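Local coordinates for protein MdcA (Pseudomonas aeruginosa, PDB 5VIT) that serves as the alpha subunit of malonate decarboxylase, probably transferring the acyl carrier protein from its acetyl thioester to malonate, at residues Trp11-Arg14 / Arg15-Lys18; Val54-Asn58 / Asn59-Ala63; Val156-Arg159 / Glu160-Tyr164; Arg338-Arg341 / Met342-Gln345; Leu439-Ala442 / Arg443-Met447. All coordinates share one frame; numbering follows the deposited sequence.

Contact 1. Residues Trp11-Arg14 / Arg15-Lys18; sequences WSRR and RQEK
Arg13 and Gln16, one turn apart at the start of helix 13-23, are joined by a side-chain hydrogen bond in which Arg13 NH1 donates to Gln16 OE1 over 3.0 Å. The donor sits in the plane of the amide carbonyl and uses a lone pair of OE1, whereas OE1 is tilted slightly out of the guanidinium plane; the two flat groups are 31° apart, and the N-H...O angle is 147°. Both chains run side by side in the same direction. Bent at chi2 (-55°), Arg13 sends its guanidinium out beside the N-terminal end of the helix, where the extended Gln16 reaches back to meet it. Beneath this bridge lie the i to i+4 backbone bonds of a regular first turn: Gln16 N to Ser12 O at 3.0 Å, Glu17 N to Arg13 O at 2.8 Å and Lys18 N to Arg14 O at 2.9 Å. The aliphatic part of Gln16 also packs on the backbone, with CG 3.1 Å from Ser12 O. Ser12 occupies the N-cap position but makes no capping bond with its hydroxyl, which instead bonds to Pro8 O. Glu17 forms salt bridges to Arg20 and Arg21 farther along the same helix. This N-terminal helix lies on the surface, and Lys18 ties it by a salt bridge to Asp211, just before strand 212-215 of the eight-stranded parallel sheet.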
loop_
_atom_site.group_PDB
_atom_site.type_symbol
_atom_site.label_atom_id
_atom_site.label_comp_id
_atom_site.label_asym_id
_atom_site.label_seq_id
_atom_site.Cartn_x
_atom_site.Cartn_y
_atom_site.Cartn_z
ATOM N N TRP A 11 -26.168 53.825 26.580
ATOM C CA TRP A 11 -25.034 52.996 26.250
ATOM C C TRP A 11 -24.832 51.889 27.279
ATOM O O TRP A 11 -23.861 51.134 27.194
ATOM C CB TRP A 11 -23.764 53.842 26.134
ATOM C CG TRP A 11 -23.680 54.711 24.886
ATOM C CD1 TRP A 11 -23.626 56.078 24.841
ATOM C CD2 TRP A 11 -23.634 54.267 23.516
ATOM N NE1 TRP A 11 -23.542 56.512 23.531
ATOM C CE2 TRP A 11 -23.541 55.424 22.700
ATOM C CE3 TRP A 11 -23.637 53.006 22.902
ATOM C CZ2 TRP A 11 -23.469 55.356 21.300
ATOM C CZ3 TRP A 11 -23.573 52.937 21.513
ATOM C CH2 TRP A 11 -23.486 54.106 20.726
ATOM N N SER A 12 -25.737 51.776 28.252
ATOM C CA SER A 12 -25.578 50.746 29.279
ATOM C C SER A 12 -26.860 49.959 29.554
ATOM O O SER A 12 -27.111 49.564 30.685
ATOM C CB SER A 12 -25.042 51.363 30.579
ATOM O OG SER A 12 -25.884 52.389 31.078
ATOM N N ARG A 13 -27.638 49.700 28.506
ATOM C CA ARG A 13 -28.874 48.929 28.616
ATOM C C ARG A 13 -28.656 47.485 29.080
ATOM O O ARG A 13 -29.476 46.949 29.830
ATOM C CB ARG A 13 -29.614 48.915 27.279
ATOM C CG ARG A 13 -29.902 50.298 26.684
ATOM C CD ARG A 13 -30.653 51.184 27.677
ATOM N NE ARG A 13 -31.041 52.473 27.103
ATOM C CZ ARG A 13 -31.555 53.483 27.809
ATOM N NH1 ARG A 13 -31.726 53.357 29.121
ATOM N NH2 ARG A 13 -31.883 54.622 27.210
ATOM N N ARG A 14 -27.572 46.845 28.638
ATOM C CA ARG A 14 -27.288 45.470 29.064
ATOM C C ARG A 14 -26.991 45.415 30.547
ATOM O O ARG A 14 -27.452 44.521 31.246
ATOM C CB ARG A 14 -26.106 44.853 28.300
ATOM C CG ARG A 14 -26.404 44.544 26.856
ATOM C CD ARG A 14 -25.312 43.732 26.204
ATOM N NE ARG A 14 -23.957 44.133 26.560
ATOM C CZ ARG A 14 -22.886 43.758 25.859
ATOM N NH1 ARG A 14 -23.043 42.968 24.798
ATOM N NH2 ARG A 14 -21.669 44.151 26.206
ATOM N N ARG A 15 -26.200 46.369 31.012
ATOM C CA ARG A 15 -25.837 46.429 32.419
ATOM C C ARG A 15 -27.079 46.728 33.242
ATOM O O ARG A 15 -27.215 46.238 34.359
ATOM C CB ARG A 15 -24.754 47.485 32.657
ATOM C CG ARG A 15 -24.450 47.804 34.115
ATOM C CD ARG A 15 -23.233 48.715 34.203
ATOM N NE ARG A 15 -22.242 48.320 33.200
ATOM C CZ ARG A 15 -21.083 47.721 33.476
ATOM N NH1 ARG A 15 -20.748 47.466 34.735
ATOM N NH2 ARG A 15 -20.258 47.376 32.492
ATOM N N GLN A 16 -27.989 47.524 32.684
ATOM C CA GLN A 16 -29.221 47.852 33.395
ATOM C C GLN A 16 -30.119 46.608 33.440
ATOM O O GLN A 16 -30.651 46.268 34.495
ATOM C CB GLN A 16 -29.937 49.056 32.749
ATOM C CG GLN A 16 -29.145 50.390 32.865
ATOM C CD GLN A 16 -29.872 51.605 32.262
ATOM O OE1 GLN A 16 -30.345 51.568 31.122
ATOM N NE2 GLN A 16 -29.953 52.689 33.032
ATOM N N GLU A 17 -30.248 45.908 32.315
ATOM C CA GLU A 17 -31.051 44.684 32.259
ATOM C C GLU A 17 -30.528 43.624 33.235
ATOM O O GLU A 17 -31.312 42.967 33.922
ATOM C CB GLU A 17 -31.087 44.132 30.828
ATOM C CG GLU A 17 -31.593 42.710 30.699
ATOM C CD GLU A 17 -33.082 42.573 30.997
ATOM O OE1 GLU A 17 -33.782 43.612 31.040
ATOM O OE2 GLU A 17 -33.550 41.423 31.186
ATOM N N LYS A 18 -29.208 43.475 33.322
ATOM C CA LYS A 18 -28.628 42.570 34.315
ATOM C C LYS A 18 -29.003 43.006 35.729
ATOM O O LYS A 18 -29.350 42.183 36.574
ATOM C CB LYS A 18 -27.104 42.501 34.196
ATOM C CG LYS A 18 -26.488 41.382 35.036
ATOM C CD LYS A 18 -24.969 41.443 35.103
ATOM C CE LYS A 18 -24.422 40.281 35.898
ATOM N NZ LYS A 18 -23.005 40.466 36.303
#

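Contact 2. Residues Val54-Asn58 / Asn59-Ala63; sequences VLEGN and NQKQA
Asn58 O accepts a hydrogen bond from Gln62 NE2 at 2.9 Å, and the same amide nitrogen donates to Gln60 O at 3.1 Å, so one NH2 group ties two carbonyls of a tight chain reversal. The reversal follows strand 52-55 of the parallel sheet and leads into helix 64-70; a single backbone bridge pairs Gly57 with Gln62. Gln62 NE2 approaches both acceptors from above their carbonyl planes, 38° out for Asn58 O and 77° for Gln60 O. Its chain is folded at chi2 (-61°), which brings the amide back across the turn and leaves OE1 3.2 Å from Gly57 CA. Two backbone bonds close the reversal: Ala63 N to Glu56 O at 3.0 Å and Asn58 N to Lys61 O at 3.1 Å. On another side of the loop, Glu56 and Lys61 cross at a slant and form a long salt bridge, Glu56 OE1 to Lys61 NZ at 3.9 Å. Lys61 NZ has stronger partners in Ser168 O, Ala153 O and Thr172, and Glu56 is held by Thr172 and Ala153 N. These bonds hold both buried polar ends in place. At the bend, Asn59 bonds to a malonate ion, probably from the crystallisation liquor. Beside the carboxylate, Asn58 ND2 reaches Glu56 OE2 at 3.2 Å from above the carboxylate plane.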
loop_
_atom_site.group_PDB
_atom_site.type_symbol
_atom_site.label_atom_id
_atom_site.label_comp_id
_atom_site.label_asym_id
_atom_site.label_seq_id
_atom_site.Cartn_x
_atom_site.Cartn_y
_atom_site.Cartn_z
ATOM N N VAL A 54 -26.082 29.368 27.384
ATOM C CA VAL A 54 -25.015 28.396 27.332
ATOM C C VAL A 54 -25.229 27.416 28.482
ATOM O O VAL A 54 -25.414 27.830 29.619
ATOM C CB VAL A 54 -23.650 29.079 27.420
ATOM C CG1 VAL A 54 -22.575 28.070 27.719
ATOM C CG2 VAL A 54 -23.351 29.805 26.118
ATOM N N LEU A 55 -25.229 26.121 28.171
ATOM C CA LEU A 55 -25.540 25.068 29.148
ATOM C C LEU A 55 -24.547 23.923 29.021
ATOM O O LEU A 55 -24.447 23.291 27.964
ATOM C CB LEU A 55 -26.964 24.533 28.951
ATOM C CG LEU A 55 -27.324 23.266 29.740
ATOM C CD1 LEU A 55 -27.019 23.430 31.263
ATOM C CD2 LEU A 55 -28.781 22.866 29.493
ATOM N N GLU A 56 -23.832 23.642 30.101
ATOM C CA GLU A 56 -22.737 22.704 29.995
ATOM C C GLU A 56 -23.247 21.301 29.859
ATOM O O GLU A 56 -23.678 20.631 30.818
ATOM C CB GLU A 56 -21.769 22.830 31.157
ATOM C CG GLU A 56 -20.715 23.864 30.825
ATOM C CD GLU A 56 -19.621 23.958 31.849
ATOM O OE1 GLU A 56 -19.759 23.368 32.945
ATOM O OE2 GLU A 56 -18.628 24.643 31.556
ATOM N N GLY A 57 -23.332 20.971 28.579
ATOM C CA GLY A 57 -23.012 19.688 28.045
ATOM C C GLY A 57 -21.653 19.993 27.434
ATOM O O GLY A 57 -21.532 20.509 26.306
ATOM N N ASN A 58 -20.624 19.741 28.229
ATOM C CA ASN A 58 -19.281 19.604 27.708
ATOM C C ASN A 58 -19.156 18.142 27.280
ATOM O O ASN A 58 -20.101 17.382 27.450
ATOM C CB ASN A 58 -18.250 20.028 28.756
ATOM C CG ASN A 58 -18.387 21.501 29.112
ATOM O OD1 ASN A 58 -19.119 22.225 28.439
ATOM N ND2 ASN A 58 -17.692 21.953 30.150
ATOM N N ASN A 59 -18.038 17.757 26.684
ATOM C CA ASN A 59 -17.858 16.364 26.313
ATOM C C ASN A 59 -17.975 15.435 27.519
ATOM O O ASN A 59 -18.557 14.352 27.422
ATOM C CB ASN A 59 -16.508 16.144 25.634
ATOM C CG ASN A 59 -16.527 16.500 24.170
ATOM O OD1 ASN A 59 -17.591 16.698 23.565
ATOM N ND2 ASN A 59 -15.341 16.559 23.576
ATOM N N GLN A 60 -17.438 15.862 28.657
ATOM C CA GLN A 60 -17.424 15.009 29.838
ATOM C C GLN A 60 -18.238 15.614 30.990
ATOM O O GLN A 60 -19.231 15.033 31.436
ATOM C CB GLN A 60 -15.972 14.742 30.243
ATOM C CG GLN A 60 -15.180 13.990 29.158
ATOM C CD GLN A 60 -13.941 14.746 28.619
ATOM O OE1 GLN A 60 -13.848 15.980 28.687
ATOM N NE2 GLN A 60 -12.984 13.985 28.074
ATOM N N LYS A 61 -17.830 16.791 31.447
ATOM C CA LYS A 61 -18.521 17.519 32.504
ATOM C C LYS A 61 -19.969 17.911 32.129
ATOM O O LYS A 61 -20.195 18.560 31.105
ATOM C CB LYS A 61 -17.710 18.777 32.847
ATOM C CG LYS A 61 -17.989 19.376 34.210
ATOM C CD LYS A 61 -18.329 20.854 34.152
ATOM C CE LYS A 61 -17.209 21.707 33.562
ATOM N NZ LYS A 61 -16.345 22.331 34.574
ATOM N N GLN A 62 -20.947 17.525 32.949
ATOM C CA GLN A 62 -22.327 17.989 32.756
ATOM C C GLN A 62 -22.774 18.816 33.961
ATOM O O GLN A 62 -22.605 18.383 35.111
ATOM C CB GLN A 62 -23.309 16.822 32.555
ATOM C CG GLN A 62 -22.861 15.763 31.571
ATOM C CD GLN A 62 -22.667 16.315 30.173
ATOM O OE1 GLN A 62 -23.549 16.991 29.632
ATOM N NE2 GLN A 62 -21.500 16.042 29.584
ATOM N N ALA A 63 -23.341 19.996 33.710
ATOM C CA ALA A 63 -24.035 20.741 34.763
ATOM C C ALA A 63 -25.466 20.203 34.894
ATOM O O ALA A 63 -26.441 20.905 34.600
ATOM C CB ALA A 63 -24.046 22.236 34.460
#

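Contact 3. Residues Val156-Arg159 / Glu160-Tyr164; sequences VADR and EGNVY
Asp158, at the first position of a type I turn to Gly161, meets most of the loop that closes the beta hairpin of strands 156-158 and 163-164. From CB, the chain places CG between the backbone N and the carbonyl carbon (chi1 63°), directing the carboxylate over the turn. OD1 accepts from Asn162 N at 3.0 Å, with the donor above the carboxylate plane, and takes weak bonds from Glu160 N and Gly161 N. OD2 offers its syn lone pair to Asn162 ND2 at 2.8 Å; the N-H...O angle is 166°, and OD2 lies near the amide plane although the two flat groups are 76° apart. Gly161 has a positive phi, where a CB would be jammed against the preceding carbonyl oxygen. Behind the turn, Val156 and Tyr164 form an antiparallel hydrogen-bonded pair, with Tyr164 N to Val156 O at 2.7 Å. Ala157 and Val163 form the next, non-hydrogen-bonded pair; their side chains project to the face that meets strand 185-190. Tyr164 OH reaches Ser336, and Asn162 OD1 accepts from Ala207 N. On the Val156 face, CG2 of Val156 meets CD2 of Tyr164 at 4.2 Å, obliquely to the ring.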
loop_
_atom_site.group_PDB
_atom_site.type_symbol
_atom_site.label_atom_id
_atom_site.label_comp_id
_atom_site.label_asym_id
_atom_site.label_seq_id
_atom_site.Cartn_x
_atom_site.Cartn_y
_atom_site.Cartn_z
ATOM N N VAL A 156 -15.738 22.931 43.454
ATOM C CA VAL A 156 -15.789 23.679 44.703
ATOM C C VAL A 156 -15.913 25.178 44.461
ATOM O O VAL A 156 -15.245 25.719 43.582
ATOM C CB VAL A 156 -14.520 23.430 45.564
ATOM C CG1 VAL A 156 -14.660 24.077 46.937
ATOM C CG2 VAL A 156 -14.237 21.934 45.714
ATOM N N ALA A 157 -16.755 25.846 45.250
ATOM C CA ALA A 157 -16.786 27.312 45.299
ATOM C C ALA A 157 -16.618 27.833 46.727
ATOM O O ALA A 157 -16.951 27.142 47.691
ATOM C CB ALA A 157 -18.074 27.835 44.708
ATOM N N ASP A 158 -16.083 29.040 46.875
ATOM C CA ASP A 158 -16.186 29.728 48.159
ATOM C C ASP A 158 -17.426 30.643 48.129
ATOM O O ASP A 158 -18.098 30.765 47.090
ATOM C CB ASP A 158 -14.900 30.508 48.492
ATOM C CG ASP A 158 -14.601 31.631 47.501
ATOM O OD1 ASP A 158 -15.521 32.061 46.766
ATOM O OD2 ASP A 158 -13.433 32.090 47.471
ATOM N N ARG A 159 -17.727 31.285 49.253
ATOM C CA ARG A 159 -18.964 32.055 49.384
ATOM C C ARG A 159 -18.995 33.257 48.435
ATOM O O ARG A 159 -20.071 33.755 48.113
ATOM C CB ARG A 159 -19.162 32.532 50.835
ATOM C CG ARG A 159 -18.955 31.472 51.915
ATOM C CD ARG A 159 -20.111 30.485 51.978
ATOM N NE ARG A 159 -21.396 31.135 52.227
ATOM C CZ ARG A 159 -22.570 30.500 52.225
ATOM N NH1 ARG A 159 -22.626 29.191 51.988
ATOM N NH2 ARG A 159 -23.693 31.176 52.453
ATOM N N GLU A 160 -17.815 33.705 47.992
ATOM C CA GLU A 160 -17.676 34.894 47.143
ATOM C C GLU A 160 -17.739 34.618 45.638
ATOM O O GLU A 160 -17.845 35.546 44.835
ATOM C CB GLU A 160 -16.367 35.621 47.453
ATOM C CG GLU A 160 -16.503 36.732 48.489
ATOM C CD GLU A 160 -17.366 37.919 48.021
ATOM O OE1 GLU A 160 -17.897 37.900 46.882
ATOM O OE2 GLU A 160 -17.531 38.873 48.818
ATOM N N GLY A 161 -17.678 33.349 45.252
ATOM C CA GLY A 161 -17.852 33.001 43.854
ATOM C C GLY A 161 -16.644 32.437 43.120
ATOM O O GLY A 161 -16.768 32.064 41.952
ATOM N N ASN A 162 -15.483 32.374 43.770
ATOM C CA ASN A 162 -14.339 31.720 43.147
ATOM C C ASN A 162 -14.674 30.254 43.014
ATOM O O ASN A 162 -15.255 29.664 43.935
ATOM C CB ASN A 162 -13.051 31.898 43.945
ATOM C CG ASN A 162 -12.671 33.344 44.118
ATOM O OD1 ASN A 162 -12.231 33.996 43.173
ATOM N ND2 ASN A 162 -12.830 33.860 45.339
ATOM N N VAL A 163 -14.333 29.683 41.860
ATOM C CA VAL A 163 -14.700 28.312 41.533
ATOM C C VAL A 163 -13.473 27.509 41.149
ATOM O O VAL A 163 -12.632 27.969 40.361
ATOM C CB VAL A 163 -15.726 28.245 40.373
ATOM C CG1 VAL A 163 -15.975 26.791 39.952
ATOM C CG2 VAL A 163 -17.021 28.918 40.766
ATOM N N TYR A 164 -13.374 26.315 41.730
ATOM C CA TYR A 164 -12.385 25.330 41.328
ATOM C C TYR A 164 -13.038 24.302 40.401
ATOM O O TYR A 164 -14.055 23.699 40.748
ATOM C CB TYR A 164 -11.772 24.655 42.556
ATOM C CG TYR A 164 -10.976 23.403 42.256
ATOM C CD1 TYR A 164 -9.715 23.473 41.672
ATOM C CD2 TYR A 164 -11.483 22.148 42.572
ATOM C CE1 TYR A 164 -8.978 22.320 41.411
ATOM C CE2 TYR A 164 -10.756 20.995 42.314
ATOM C CZ TYR A 164 -9.509 21.083 41.734
ATOM O OH TYR A 164 -8.804 19.930 41.477
#

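Contact 4. Residues Arg338-Arg341 / Met342-Gln345; sequences RSNR and MFCQ. With MLI (malonate ion), chain Q.
The backbone enters helix 341-350 at Asn340, whose carbonyl O accepts from Cys344 N at 2.8 Å, followed by the bond from Gln345 N to Arg341 O. Asn340 is the N-cap: its OD1 takes a hydrogen bond from Phe343 N at 3.0 Å, with the donor 63° out of the amide plane. CG stands opposite the backbone N (chi1 -171°), bringing the amide back over the first turn. A water donating to OD1 and accepting from Met342 N extends the cap, and CG of Asn340 packs 3.5 Å from CB of Phe343. One turn apart on the inner side, Arg341 and Gln345 both reach a malonate ion, probably from the crystallisation liquor. Arg341 NE meets malonate O6 at 2.6 Å at the edge of the guanidinium, and NH2 bonds to O7 of the same carboxylate at 2.8 Å, a two-pronged grip. Gln345 NE2 adds a second bond to O6 at 2.9 Å, made possible by the fold of its chain at chi2 (-76°). Asn59 and Asn292 also bond the ion, consistent with a pocket suited to a small carboxylate. Arg341 NH1 makes a salt bridge to Asp171, which helps fix the guanidinium. The helix start packs against helix 134-140, where Tyr138 meets Arg341 and Met342, and against the loop at Phe312.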
loop_
_atom_site.group_PDB
_atom_site.type_symbol
_atom_site.label_atom_id
_atom_site.label_comp_id
_atom_site.label_asym_id
_atom_site.label_seq_id
_atom_site.Cartn_x
_atom_site.Cartn_y
_atom_site.Cartn_z
ATOM N N ARG A 338 -5.053 20.541 34.947
ATOM C CA ARG A 338 -5.788 21.672 34.380
ATOM C C ARG A 338 -6.031 21.444 32.881
ATOM O O ARG A 338 -5.193 21.741 32.026
ATOM C CB ARG A 338 -5.047 22.992 34.614
ATOM C CG ARG A 338 -5.508 24.163 33.728
ATOM C CD ARG A 338 -6.571 25.064 34.335
ATOM N NE ARG A 338 -6.858 26.178 33.426
ATOM C CZ ARG A 338 -7.706 27.174 33.684
ATOM N NH1 ARG A 338 -8.364 27.209 34.836
ATOM N NH2 ARG A 338 -7.897 28.138 32.790
ATOM N N SER A 339 -7.194 20.899 32.578
ATOM C CA SER A 339 -7.620 20.743 31.199
ATOM C C SER A 339 -8.054 22.098 30.684
ATOM O O SER A 339 -8.277 23.012 31.470
ATOM C CB SER A 339 -8.770 19.742 31.104
ATOM O OG SER A 339 -9.874 20.200 31.875
ATOM N N ASN A 340 -8.217 22.213 29.372
ATOM C CA ASN A 340 -8.717 23.443 28.762
ATOM C C ASN A 340 -9.106 23.134 27.332
ATOM O O ASN A 340 -8.223 22.985 26.482
ATOM C CB ASN A 340 -7.651 24.558 28.817
ATOM C CG ASN A 340 -8.195 25.920 28.406
ATOM O OD1 ASN A 340 -9.068 26.025 27.539
ATOM N ND2 ASN A 340 -7.670 26.972 29.022
ATOM N N ARG A 341 -10.405 23.032 27.056
ATOM C CA ARG A 341 -10.824 22.476 25.771
ATOM C C ARG A 341 -10.463 23.451 24.663
ATOM O O ARG A 341 -9.848 23.062 23.652
ATOM C CB ARG A 341 -12.317 22.137 25.746
ATOM C CG ARG A 341 -12.760 21.579 24.405
ATOM C CD ARG A 341 -13.888 20.547 24.560
ATOM N NE ARG A 341 -13.401 19.238 25.012
ATOM C CZ ARG A 341 -13.719 18.656 26.171
ATOM N NH1 ARG A 341 -14.529 19.253 27.037
ATOM N NH2 ARG A 341 -13.214 17.468 26.471
ATOM N N MET A 342 -10.789 24.720 24.881
ATOM C CA MET A 342 -10.377 25.777 23.945
ATOM C C MET A 342 -8.873 25.789 23.660
ATOM O O MET A 342 -8.453 25.812 22.499
ATOM C CB MET A 342 -10.788 27.148 24.462
ATOM C CG MET A 342 -10.241 28.304 23.608
ATOM S SD MET A 342 -11.193 29.826 23.882
ATOM C CE MET A 342 -9.951 31.098 23.684
ATOM N N PHE A 343 -8.054 25.764 24.704
ATOM C CA PHE A 343 -6.623 25.910 24.482
ATOM C C PHE A 343 -6.105 24.647 23.781
ATOM O O PHE A 343 -5.281 24.721 22.871
ATOM C CB PHE A 343 -5.882 26.159 25.798
ATOM C CG PHE A 343 -4.601 26.980 25.649
ATOM C CD1 PHE A 343 -4.349 28.069 26.482
ATOM C CD2 PHE A 343 -3.660 26.668 24.681
ATOM C CE1 PHE A 343 -3.173 28.815 26.356
ATOM C CE2 PHE A 343 -2.500 27.412 24.550
ATOM C CZ PHE A 343 -2.259 28.493 25.389
ATOM N N CYS A 344 -6.608 23.489 24.190
ATOM C CA CYS A 344 -6.157 22.226 23.610
ATOM C C CYS A 344 -6.597 22.101 22.148
ATOM O O CYS A 344 -5.835 21.647 21.296
ATOM C CB CYS A 344 -6.672 21.040 24.437
ATOM S SG CYS A 344 -5.742 19.504 24.185
ATOM N N GLN A 345 -7.820 22.522 21.852
ATOM C CA GLN A 345 -8.305 22.518 20.480
ATOM C C GLN A 345 -7.457 23.453 19.603
ATOM O O GLN A 345 -7.089 23.118 18.472
ATOM C CB GLN A 345 -9.781 22.924 20.453
ATOM C CG GLN A 345 -10.738 21.838 20.950
ATOM C CD GLN A 345 -10.944 20.731 19.936
ATOM O OE1 GLN A 345 -10.737 20.928 18.733
ATOM N NE2 GLN A 345 -11.357 19.560 20.412
HETATM C C1 MLI Q . -11.266 16.399 21.846
HETATM C C2 MLI Q . -12.028 17.070 22.963
HETATM C C3 MLI Q . -12.195 16.292 20.643
HETATM O O6 MLI Q . -12.296 18.297 22.824
HETATM O O7 MLI Q . -12.389 16.418 24.003
HETATM O O8 MLI Q . -11.751 16.321 19.463
HETATM O O9 MLI Q . -13.430 16.195 20.832
HETATM O O HOH W 1 -11.787 25.906 27.509
#

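Contact 5. Residues Leu439-Ala442 / Arg443-Met447; sequences LEVA and RQTGM
Glu440 lies between Arg443 and Gln444 on the last turns of helix 437-445, and its two carboxylate oxygens serve one each. Arg443 crosses Glu440 at about a right angle, with the guanidinium and carboxylate planes 42° apart; Arg443 NH1 forms a salt bridge to Glu440 OE2 at 2.8 Å. OE2 lies near the guanidinium plane and is met on its anti side, somewhat out of the carboxylate plane. The arginine chain is extended from CG to NE, which carries its end back along the helix until Leu439 CB lies over one face of the guanidinium. Gln444 comes to the other oxygen at a slant, its amide turned 54° from the carboxylate. Its NE2 donates to Glu440 OE1 at 2.8 Å, nearly along the C-O axis, and a bend at chi2 (-74°) brings it there. The carboxylate thus links i+3 and i+4 partners along one side of the helix.

At the C-terminal end, Gly446 leaves the helix with positive phi. Ala442 O accepts from Met447 N at 3.0 Å and, weakly, from Gly446 N at 2.7 Å. Past the glycine, the chain turns Met447 back toward the helix, alongside Val441 and pointing the same way. CE of Met447 touches CG1 of Val441 at 3.6 Å, while its CB lies 4.0 Å from CB of Ala442. Around helix 437-445, loops meet it at separate points: Val371 at Val441, Ala450 at Leu439 and Pro451 at Ala442.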
loop_
_atom_site.group_PDB
_atom_site.type_symbol
_atom_site.label_atom_id
_atom_site.label_comp_id
_atom_site.label_asym_id
_atom_site.label_seq_id
_atom_site.Cartn_x
_atom_site.Cartn_y
_atom_site.Cartn_z
ATOM N N LEU A 439 -26.119 14.266 2.231
ATOM C CA LEU A 439 -26.742 15.043 1.155
ATOM C C LEU A 439 -28.260 15.106 1.329
ATOM O O LEU A 439 -28.845 16.195 1.327
ATOM C CB LEU A 439 -26.396 14.459 -0.216
ATOM C CG LEU A 439 -24.927 14.587 -0.620
ATOM C CD1 LEU A 439 -24.762 14.216 -2.075
ATOM C CD2 LEU A 439 -24.486 15.997 -0.407
ATOM N N GLU A 440 -28.881 13.938 1.509
ATOM C CA GLU A 440 -30.323 13.850 1.743
ATOM C C GLU A 440 -30.738 14.440 3.082
ATOM O O GLU A 440 -31.801 15.031 3.195
ATOM C CB GLU A 440 -30.798 12.405 1.656
ATOM C CG GLU A 440 -31.563 12.117 0.392
ATOM C CD GLU A 440 -32.726 13.085 0.186
ATOM O OE1 GLU A 440 -33.591 13.198 1.088
ATOM O OE2 GLU A 440 -32.758 13.739 -0.880
ATOM N N VAL A 441 -29.901 14.291 4.099
ATOM C CA VAL A 441 -30.197 14.920 5.374
ATOM C C VAL A 441 -30.297 16.445 5.215
ATOM O O VAL A 441 -31.184 17.088 5.787
ATOM C CB VAL A 441 -29.145 14.567 6.419
ATOM C CG1 VAL A 441 -29.369 15.364 7.694
ATOM C CG2 VAL A 441 -29.204 13.073 6.707
ATOM N N ALA A 442 -29.411 17.019 4.410
ATOM C CA ALA A 442 -29.439 18.458 4.207
ATOM C C ALA A 442 -30.742 18.863 3.521
ATOM O O ALA A 442 -31.396 19.839 3.930
ATOM C CB ALA A 442 -28.236 18.922 3.403
ATOM N N ARG A 443 -31.124 18.104 2.497
ATOM C CA ARG A 443 -32.351 18.396 1.769
ATOM C C ARG A 443 -33.568 18.278 2.691
ATOM O O ARG A 443 -34.444 19.133 2.659
ATOM C CB ARG A 443 -32.494 17.475 0.553
ATOM C CG ARG A 443 -31.338 17.579 -0.425
ATOM C CD ARG A 443 -31.637 16.922 -1.764
ATOM N NE ARG A 443 -30.417 16.686 -2.549
ATOM C CZ ARG A 443 -29.844 15.489 -2.724
ATOM N NH1 ARG A 443 -30.384 14.394 -2.186
ATOM N NH2 ARG A 443 -28.735 15.374 -3.459
ATOM N N GLN A 444 -33.604 17.249 3.534
ATOM C CA GLN A 444 -34.728 17.047 4.454
ATOM C C GLN A 444 -34.761 18.067 5.585
ATOM O O GLN A 444 -35.828 18.378 6.109
ATOM C CB GLN A 444 -34.696 15.639 5.056
ATOM C CG GLN A 444 -34.718 14.531 4.027
ATOM C CD GLN A 444 -36.077 14.358 3.385
ATOM O OE1 GLN A 444 -37.110 14.567 4.028
ATOM N NE2 GLN A 444 -36.087 13.986 2.104
ATOM N N THR A 445 -33.594 18.580 5.962
ATOM C CA THR A 445 -33.466 19.471 7.117
ATOM C C THR A 445 -33.431 20.949 6.681
ATOM O O THR A 445 -33.571 21.864 7.495
ATOM C CB THR A 445 -32.203 19.073 7.945
ATOM O OG1 THR A 445 -32.485 17.860 8.652
ATOM C CG2 THR A 445 -31.803 20.119 8.958
ATOM N N GLY A 446 -33.289 21.179 5.378
ATOM C CA GLY A 446 -33.195 22.535 4.853
ATOM C C GLY A 446 -31.853 23.210 5.104
ATOM O O GLY A 446 -31.759 24.436 5.089
ATOM N N MET A 447 -30.811 22.414 5.339
ATOM C CA MET A 447 -29.456 22.941 5.491
ATOM C C MET A 447 -28.905 23.375 4.146
ATOM O O MET A 447 -29.049 22.649 3.160
ATOM C CB MET A 447 -28.530 21.897 6.131
ATOM C CG MET A 447 -28.796 21.647 7.600
ATOM S SD MET A 447 -27.762 20.331 8.276
ATOM C CE MET A 447 -28.508 18.891 7.547
#

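Overall arrangement
Along the chain the five contacts follow in series. Contacts 2 and 4 have centres 14 Å apart and touch: Gln60 OE1 and Arg341 NH2 are 2.7 Å apart, a probable hydrogen bond. They bring the loop after strand 52-55 of the parallel sheet to the start of helix 341-350, around the malonate ion, consistent with a ligand pocket. Contact 3, in the small three-stranded sheet, lies about 7 Å from each of these by nearest atoms. Contact 1, on the N-terminal helix, is farther out, its centre 28 Å from that of contact 2. Contact 5, on helix 437-445, stands apart, with its centre 45 Å from that of contact 3.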